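PDB 4LP1: iron-sulfur cluster assembly protein CyaY from Psychromonas ingrahamii, which probably takes part in iron-sulfur cluster assembly, where it is likely to bind ferrous and ferric iron and may act as a regulator of cluster biogenesis. Local coordinates for residues G34-L39 and I48-Q53. Sequence-based numbering, arbitrary orientation.
Sequences GSLLTL and IINRQQ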
loop_
_atom_site.group_PDB
_atom_site.type_symbol
_atom_site.label_atom_id
_atom_site.label_comp_id
_atom_site.label_asym_id
_atom_site.label_seq_id
_atom_site.Cartn_x
_atom_site.Cartn_y
_atom_site.Cartn_z
ATOM N N GLY A 34 -11.114 -2.369 8.704
ATOM C CA GLY A 34 -11.370 -0.945 8.801
ATOM C C GLY A 34 -10.433 -0.156 7.898
ATOM O O GLY A 34 -10.348 -0.422 6.709
ATOM N N SER A 35 -9.729 0.806 8.486
ATOM C CA SER A 35 -8.744 1.650 7.800
ATOM C C SER A 35 -7.467 0.900 7.386
ATOM O O SER A 35 -6.649 1.417 6.626
ATOM C CB SER A 35 -8.375 2.842 8.700
ATOM O OG SER A 35 -7.553 2.439 9.783
ATOM N N LEU A 36 -7.287 -0.307 7.911
ATOM C CA LEU A 36 -6.071 -1.094 7.692
ATOM C C LEU A 36 -6.171 -2.080 6.544
ATOM O O LEU A 36 -7.219 -2.683 6.319
ATOM C CB LEU A 36 -5.706 -1.887 8.951
ATOM C CG LEU A 36 -5.151 -1.119 10.144
ATOM C CD1 LEU A 36 -4.910 -2.105 11.277
ATOM C CD2 LEU A 36 -3.860 -0.369 9.805
ATOM N N LEU A 37 -5.071 -2.209 5.807
ATOM C CA LEU A 37 -4.905 -3.286 4.851
ATOM C C LEU A 37 -3.611 -3.971 5.237
ATOM O O LEU A 37 -2.535 -3.377 5.172
ATOM C CB LEU A 37 -4.862 -2.781 3.412
ATOM C CG LEU A 37 -4.646 -3.840 2.328
ATOM C CD1 LEU A 37 -5.735 -4.934 2.348
ATOM C CD2 LEU A 37 -4.582 -3.148 0.970
ATOM N N THR A 38 -3.736 -5.217 5.679
ATOM C CA THR A 38 -2.600 -5.996 6.158
ATOM C C THR A 38 -2.237 -7.037 5.115
ATOM O O THR A 38 -3.096 -7.790 4.661
ATOM C CB THR A 38 -2.898 -6.683 7.527
ATOM O OG1 THR A 38 -3.020 -5.678 8.538
ATOM C CG2 THR A 38 -1.767 -7.607 7.937
ATOM N N LEU A 39 -0.956 -7.060 4.747
ATOM C CA LEU A 39 -0.402 -8.039 3.818
ATOM C C LEU A 39 0.507 -8.986 4.566
ATOM O O LEU A 39 1.416 -8.537 5.259
ATOM C CB LEU A 39 0.397 -7.366 2.709
ATOM C CG LEU A 39 -0.287 -6.265 1.931
ATOM C CD1 LEU A 39 0.629 -5.903 0.768
ATOM C CD2 LEU A 39 -1.686 -6.706 1.464
ATOM N N ILE A 48 1.917 -3.419 6.727
ATOM C CA ILE A 48 0.651 -2.833 7.174
ATOM C C ILE A 48 0.472 -1.446 6.582
ATOM O O ILE A 48 1.290 -0.542 6.785
ATOM C CB ILE A 48 0.510 -2.717 8.705
ATOM C CG1 ILE A 48 0.416 -4.098 9.330
ATOM C CG2 ILE A 48 -0.792 -1.993 9.086
ATOM C CD1 ILE A 48 1.700 -4.554 9.947
ATOM N N ILE A 49 -0.647 -1.314 5.876
ATOM C CA ILE A 49 -1.065 -0.088 5.212
ATOM C C ILE A 49 -2.229 0.470 5.994
ATOM O O ILE A 49 -3.125 -0.278 6.371
ATOM C CB ILE A 49 -1.481 -0.345 3.749
ATOM C CG1 ILE A 49 -0.284 -0.857 2.965
ATOM C CG2 ILE A 49 -1.996 0.926 3.102
ATOM C CD1 ILE A 49 -0.649 -1.615 1.711
ATOM N N ASN A 50 -2.165 1.761 6.304
ATOM C CA ASN A 50 -3.172 2.421 7.124
ATOM C C ASN A 50 -3.626 3.724 6.478
ATOM O O ASN A 50 -2.808 4.475 5.963
ATOM C CB ASN A 50 -2.615 2.697 8.520
ATOM C CG ASN A 50 -3.702 2.998 9.538
ATOM O OD1 ASN A 50 -4.885 3.122 9.191
ATOM N ND2 ASN A 50 -3.305 3.141 10.802
ATOM N N ARG A 51 -4.930 3.974 6.504
ATOM C CA ARG A 51 -5.489 5.262 6.079
ATOM C C ARG A 51 -5.618 6.256 7.225
ATOM O O ARG A 51 -6.143 5.933 8.296
ATOM C CB ARG A 51 -6.836 5.019 5.399
ATOM C CG ARG A 51 -6.667 4.314 4.093
ATOM C CD ARG A 51 -7.878 3.503 3.683
ATOM N NE ARG A 51 -9.069 4.299 3.444
ATOM C CZ ARG A 51 -10.124 3.861 2.761
ATOM N NH1 ARG A 51 -10.126 2.636 2.240
ATOM N NH2 ARG A 51 -11.172 4.649 2.588
ATOM N N GLN A 52 -5.107 7.467 7.005
ATOM C CA GLN A 52 -5.259 8.560 7.953
ATOM C C GLN A 52 -6.050 9.720 7.351
ATOM O O GLN A 52 -5.475 10.673 6.836
ATOM C CB GLN A 52 -3.893 9.053 8.430
ATOM C CG GLN A 52 -3.111 8.018 9.222
ATOM C CD GLN A 52 -3.771 7.703 10.565
ATOM O OE1 GLN A 52 -4.569 8.491 11.070
ATOM N NE2 GLN A 52 -3.435 6.558 11.149
ATOM N N GLN A 53 -7.375 9.624 7.452
ATOM C CA GLN A 53 -8.307 10.551 6.802
ATOM C C GLN A 53 -8.093 12.036 7.120
ATOM O O GLN A 53 -8.129 12.864 6.210
ATOM C CB GLN A 53 -9.736 10.157 7.180
ATOM C CG GLN A 53 -10.832 10.970 6.531
ATOM C CD GLN A 53 -12.197 10.371 6.804
ATOM O OE1 GLN A 53 -12.330 9.161 6.980
ATOM N NE2 GLN A 53 -13.203 11.225 6.930
#
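Leu37 and Ile49 form a hydrogen-bonded pair of an antiparallel beta hairpin (strands 36-41 and 46-52), part of the meandering sheet that packs on two helices in the frataxin fold. Their backbones exchange two bonds. Leu37 N donates to Ile49 O at 2.8 Å, almost straight. Ile49 N returns a bond to Leu37 O at 2.9 Å. A third, Arg51 N to Ser35 O at 3.1 Å, closes the end of the pairing; Ser35 O also accepts a bond from the Tyr14 hydroxyl, so helix 3-24 and strand 46-52 share this carbonyl. Beside these bonds, Leu36 CA makes a CA-H...O contact with Ile49 O.

On the face turned to helix 3-24, Leu37 and Ile49 meet at their CB atoms, 4.2 Å apart; Leu37 reaches Glu18 and Ile49 reaches Tyr14. Arg51 bends at chi3, its CB, CG and CD passing Ser35 O, and its guanidinium forms a salt bridge with Asp11.

The partly exposed face carries Leu36, Thr38, Ile48 and Asn50. With CG beside its backbone N (chi1 -72°), Leu36 extends CD2 across the hairpin between two neighbours of the other strand, touching Ile48 CG2 at 3.5 Å and the amide carbon of Asn50. Ser35 OG comes up to the end of the same amide, 3.9 Å from Asn50 CG. An alanine in place of Asn50 would probably uncover one flank of the Leu36 methyl and leave the Ser35 hydroxyl without its neighbouring amide. Farther along, the side chains of Thr38 and Ile48 run alongside each other in the same direction, with Thr38 OG1 3.9 Å from Ile48 CG1.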